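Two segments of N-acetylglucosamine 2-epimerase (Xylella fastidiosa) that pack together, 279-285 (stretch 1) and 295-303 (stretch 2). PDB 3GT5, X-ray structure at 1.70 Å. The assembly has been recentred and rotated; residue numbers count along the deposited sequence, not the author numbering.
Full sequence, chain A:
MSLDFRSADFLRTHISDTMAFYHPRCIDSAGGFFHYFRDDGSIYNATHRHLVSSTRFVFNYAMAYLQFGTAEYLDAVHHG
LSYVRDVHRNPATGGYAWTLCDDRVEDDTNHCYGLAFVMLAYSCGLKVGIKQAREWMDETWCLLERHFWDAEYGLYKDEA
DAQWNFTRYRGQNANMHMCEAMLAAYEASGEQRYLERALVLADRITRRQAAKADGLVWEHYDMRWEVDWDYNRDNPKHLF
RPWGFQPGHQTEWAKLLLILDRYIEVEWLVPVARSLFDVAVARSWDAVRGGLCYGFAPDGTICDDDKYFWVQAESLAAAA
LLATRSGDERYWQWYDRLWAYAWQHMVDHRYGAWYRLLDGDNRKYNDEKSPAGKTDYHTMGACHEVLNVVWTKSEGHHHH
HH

Stretch 1, residues 279-285: VAVARSW
Stretch 2 (295-303) GFAPDGTIC

The final turns of a helix, residues 279-284, pack against a hairpin-like loop, residues 295-303, and bury 270 Å² counted over both sides. No direct hydrogen bond crosses the contact, so side-chain shape and one water do the work. The CA atoms of Arg283 and Gly300 lie 6.6 Å apart and those of Ser284 and Ile302 7.2 Å, which sets the register.

Stretch 2 leaves Gly295 and Phe296 in extended conformation (phi/psi -155/145 and -135/147), then reverses through a type I turn from Ala297 to Gly300. Gly300 N bonds Ala297 O at 2.9 Å, Ala297 N bonds Thr301 O at 2.8 Å, and Cys303 N bonds Gly295 O at 2.9 Å. Asp299, chi1 p, ties down the chain leaving the turn: its OD1 accepts from Thr301 N at 3.1 Å and its OD2 from Thr301 OG1 at 2.8 Å. Both side chains start away from the helix, leaving the inner surface to others. Gly300 sits at phi/psi 96/-11, where a CB would jam against the preceding carbonyl O; the backbone alone calls for glycine.

Phe296 is the buried platform. Its CA-to-CB bond points toward the helix, and chi1 59° (p) with chi2 89° places one ring face beneath Arg283 CB, 3.9 Å from the ring centroid and 15° off the normal, a CH-pi contact. Ala280 O and Ser284 CB each come within 4.4 Å of the ring, at CE2 and CD2 respectively. Ala280 is buried, but it meets the ring through its backbone O; its CB points sideways and stays 5.2 Å from Phe296 CE2.

Arg283 also points toward the loop. Chi1 m, chi2 -104° between wells and chi3 t carry its aliphatic chain past the ring, with CD 4.2 Å from Gly300 CA, and chi4 101° turns the guanidinium so that NH1 lies 3.4 Å from Phe296 CE1, an oblique approach. Arg283 is partly exposed as a whole, and both its aliphatic part and its guanidinium lie against the loop.

Ile302, phi/psi -59/125, starts sideways, but chi1 m and chi2 m bring CD1 inward to 3.5 Å from Arg283 O and 4.2 Å from Ser284 CA. Ser284, chi1 p, folds OG back to Ala280 O at 2.7 Å, satisfying its buried hydroxyl within the helix, where Ser284 N reaches the same oxygen only weakly at 3.1 Å.

A water bridges the backbones, donating to Arg283 O at 2.6 Å and to Gly300 O at 2.7 Å. Trp285, the first residue to leave helical angles (-74/126), points away and takes no part.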

ATOM      1  N   VAL A 279      -5.185  16.494  10.780  1.00 19.63           N
ATOM      2  CA  VAL A 279      -4.975  17.511   9.760  1.00 21.11           C
ATOM      3  C   VAL A 279      -5.373  17.034   8.376  1.00 20.22           C
ATOM      4  O   VAL A 279      -6.079  17.764   7.646  1.00 21.33           O
ATOM      5  CB  VAL A 279      -3.507  17.994   9.740  1.00 21.25           C
ATOM      6  CG1 VAL A 279      -3.251  18.887   8.521  1.00 22.29           C
ATOM      7  CG2 VAL A 279      -3.211  18.702  11.042  1.00 22.58           C
ATOM      8  N   ALA A 280      -4.969  15.818   8.010  1.00 20.18           N
ATOM      9  CA  ALA A 280      -5.275  15.266   6.677  1.00 19.35           C
ATOM     10  C   ALA A 280      -6.771  15.190   6.399  1.00 19.75           C
ATOM     11  O   ALA A 280      -7.231  15.579   5.312  1.00 20.32           O
ATOM     12  CB  ALA A 280      -4.616  13.864   6.490  1.00 19.77           C
ATOM     13  N   VAL A 281      -7.551  14.686   7.342  1.00 19.41           N
ATOM     14  CA  VAL A 281      -8.990  14.537   7.078  1.00 20.42           C
ATOM     15  C   VAL A 281      -9.688  15.912   7.139  1.00 21.51           C
ATOM     16  O   VAL A 281     -10.636  16.120   6.375  1.00 22.35           O
ATOM     17  CB  VAL A 281      -9.691  13.451   7.982  1.00 19.99           C
ATOM     18  CG1 VAL A 281      -8.991  12.130   7.767  1.00 20.67           C
ATOM     19  CG2 VAL A 281      -9.685  13.855   9.489  1.00 20.41           C
ATOM     20  N   ALA A 282      -9.214  16.836   7.980  1.00 23.38           N
ATOM     21  CA  ALA A 282      -9.781  18.210   8.031  1.00 23.56           C
ATOM     22  C   ALA A 282      -9.629  18.898   6.682  1.00 23.74           C
ATOM     23  O   ALA A 282     -10.549  19.567   6.160  1.00 24.16           O
ATOM     24  CB  ALA A 282      -9.106  19.064   9.145  1.00 24.67           C
ATOM     25  N   ARG A 283      -8.446  18.790   6.129  1.00 23.51           N
ATOM     26  CA  ARG A 283      -8.161  19.414   4.854  1.00 23.33           C
ATOM     27  C   ARG A 283      -8.825  18.760   3.672  1.00 23.37           C
ATOM     28  O   ARG A 283      -9.057  19.451   2.670  1.00 23.96           O
ATOM     29  CB  ARG A 283      -6.670  19.426   4.576  1.00 24.47           C
ATOM     30  CG  ARG A 283      -5.863  20.179   5.584  1.00 28.44           C
ATOM     31  CD  ARG A 283      -5.367  21.577   5.118  1.00 36.53           C
ATOM     32  NE  ARG A 283      -4.490  22.058   6.189  1.00 41.09           N
ATOM     33  CZ  ARG A 283      -3.143  22.051   6.222  1.00 45.99           C
ATOM     34  NH1 ARG A 283      -2.371  21.712   5.186  1.00 45.24           N
ATOM     35  NH2 ARG A 283      -2.546  22.463   7.331  1.00 47.90           N
ATOM     36  N   SER A 284      -9.105  17.449   3.734  1.00 20.97           N
ATOM     37  CA  SER A 284      -9.501  16.725   2.492  1.00 20.60           C
ATOM     38  C   SER A 284     -10.912  16.132   2.458  1.00 19.72           C
ATOM     39  O   SER A 284     -11.325  15.733   1.401  1.00 18.40           O
ATOM     40  CB  SER A 284      -8.496  15.606   2.169  1.00 21.77           C
ATOM     41  OG  SER A 284      -8.553  14.631   3.200  1.00 23.85           O
ATOM     42  N   TRP A 285     -11.641  16.085   3.572  1.00 19.12           N
ATOM     43  CA  TRP A 285     -12.979  15.490   3.577  1.00 19.97           C
ATOM     44  C   TRP A 285     -13.957  16.440   2.878  1.00 21.53           C
ATOM     45  O   TRP A 285     -14.005  17.626   3.210  1.00 20.88           O
ATOM     46  CB  TRP A 285     -13.450  15.201   5.000  1.00 19.82           C
ATOM     47  CG  TRP A 285     -14.850  14.662   5.073  1.00 20.77           C
ATOM     48  CD1 TRP A 285     -15.990  15.358   5.432  1.00 22.14           C
ATOM     49  CD2 TRP A 285     -15.285  13.326   4.771  1.00 22.78           C
ATOM     50  NE1 TRP A 285     -17.087  14.528   5.375  1.00 24.84           N
ATOM     51  CE2 TRP A 285     -16.686  13.281   4.980  1.00 22.12           C
ATOM     52  CE3 TRP A 285     -14.625  12.152   4.351  1.00 21.50           C
ATOM     53  CZ2 TRP A 285     -17.441  12.112   4.783  1.00 23.33           C
ATOM     54  CZ3 TRP A 285     -15.383  10.982   4.166  1.00 22.96           C
ATOM     55  CH2 TRP A 285     -16.769  10.975   4.374  1.00 22.22           C
ATOM     56  N   GLY A 295      -5.794  15.136  -3.238  1.00 19.04           N
ATOM     57  CA  GLY A 295      -4.604  15.976  -3.076  1.00 19.28           C
ATOM     58  C   GLY A 295      -4.917  17.406  -2.700  1.00 19.83           C
ATOM     59  O   GLY A 295      -5.964  17.949  -3.088  1.00 20.44           O
ATOM     60  N   PHE A 296      -4.054  17.995  -1.890  1.00 18.40           N
ATOM     61  CA  PHE A 296      -4.134  19.423  -1.597  1.00 18.97           C
ATOM     62  C   PHE A 296      -2.752  20.053  -1.665  1.00 20.45           C
ATOM     63  O   PHE A 296      -1.721  19.406  -1.414  1.00 19.21           O
ATOM     64  CB  PHE A 296      -4.888  19.745  -0.288  1.00 19.07           C
ATOM     65  CG  PHE A 296      -4.305  19.128   0.948  1.00 18.92           C
ATOM     66  CD1 PHE A 296      -3.340  19.776   1.675  1.00 17.68           C
ATOM     67  CD2 PHE A 296      -4.790  17.919   1.411  1.00 19.00           C
ATOM     68  CE1 PHE A 296      -2.852  19.232   2.866  1.00 17.46           C
ATOM     69  CE2 PHE A 296      -4.269  17.332   2.572  1.00 16.95           C
ATOM     70  CZ  PHE A 296      -3.306  17.974   3.290  1.00 19.00           C
ATOM     71  N   ALA A 297      -2.737  21.309  -2.101  1.00 20.30           N
ATOM     72  CA  ALA A 297      -1.485  22.069  -2.242  1.00 19.44           C
ATOM     73  C   ALA A 297      -0.996  22.536  -0.876  1.00 19.24           C
ATOM     74  O   ALA A 297      -1.717  22.459   0.126  1.00 18.16           O
ATOM     75  CB  ALA A 297      -1.727  23.292  -3.192  1.00 19.64           C
ATOM     76  N   PRO A 298       0.239  23.075  -0.812  1.00 19.36           N
ATOM     77  CA  PRO A 298       0.747  23.609   0.467  1.00 20.13           C
ATOM     78  C   PRO A 298      -0.003  24.806   1.095  1.00 21.27           C
ATOM     79  O   PRO A 298       0.201  25.098   2.253  1.00 21.44           O
ATOM     80  CB  PRO A 298       2.198  23.972   0.133  1.00 19.95           C
ATOM     81  CG  PRO A 298       2.533  23.074  -1.004  1.00 20.14           C
ATOM     82  CD  PRO A 298       1.287  22.967  -1.837  1.00 19.54           C
ATOM     83  N   ASP A 299      -0.900  25.458   0.347  1.00 21.51           N
ATOM     84  CA  ASP A 299      -1.755  26.516   0.898  1.00 21.62           C
ATOM     85  C   ASP A 299      -3.068  25.950   1.456  1.00 22.71           C
ATOM     86  O   ASP A 299      -3.917  26.729   1.901  1.00 23.18           O
ATOM     87  CB  ASP A 299      -2.045  27.591  -0.191  1.00 21.09           C
ATOM     88  CG  ASP A 299      -2.942  27.078  -1.329  1.00 22.54           C
ATOM     89  OD1 ASP A 299      -2.911  25.847  -1.615  1.00 19.74           O
ATOM     90  OD2 ASP A 299      -3.676  27.892  -1.944  1.00 21.47           O
ATOM     91  N   GLY A 300      -3.246  24.620   1.341  1.00 22.16           N
ATOM     92  CA  GLY A 300      -4.459  23.922   1.772  1.00 22.80           C
ATOM     93  C   GLY A 300      -5.479  23.685   0.663  1.00 22.87           C
ATOM     94  O   GLY A 300      -6.464  22.968   0.869  1.00 24.66           O
ATOM     95  N   THR A 301      -5.291  24.299  -0.499  1.00 21.80           N
ATOM     96  CA  THR A 301      -6.322  24.252  -1.515  1.00 21.32           C
ATOM     97  C   THR A 301      -6.334  22.889  -2.184  1.00 21.39           C
ATOM     98  O   THR A 301      -5.275  22.378  -2.584  1.00 21.32           O
ATOM     99  CB  THR A 301      -6.100  25.328  -2.613  1.00 22.04           C
ATOM    100  OG1 THR A 301      -6.154  26.615  -2.015  1.00 25.69           O
ATOM    101  CG2 THR A 301      -7.179  25.240  -3.706  1.00 24.79           C
ATOM    102  N   ILE A 302      -7.521  22.300  -2.326  1.00 21.20           N
ATOM    103  CA  ILE A 302      -7.637  21.016  -3.024  1.00 21.35           C
ATOM    104  C   ILE A 302      -7.127  21.137  -4.453  1.00 22.07           C
ATOM    105  O   ILE A 302      -7.594  21.993  -5.239  1.00 22.15           O
ATOM    106  CB  ILE A 302      -9.094  20.464  -2.982  1.00 21.31           C
ATOM    107  CG1 ILE A 302      -9.538  20.226  -1.546  1.00 25.52           C
ATOM    108  CG2 ILE A 302      -9.220  19.192  -3.854  1.00 20.26           C
ATOM    109  CD1 ILE A 302      -8.749  19.229  -0.818  1.00 26.14           C
ATOM    110  N   CYS A 303      -6.172  20.289  -4.833  1.00 21.83           N
ATOM    111  CA  CYS A 303      -5.627  20.338  -6.179  1.00 22.42           C
ATOM    112  C   CYS A 303      -6.094  19.166  -7.036  1.00 23.43           C
ATOM    113  O   CYS A 303      -5.940  19.189  -8.255  1.00 23.77           O
ATOM    114  CB  CYS A 303      -4.098  20.425  -6.151  1.00 22.27           C
ATOM    115  SG  CYS A 303      -3.317  19.087  -5.225  1.00 23.92           S
TER
HETATM  116  O   HOH W   1      -8.518  21.959   2.363  1.00 31.23           O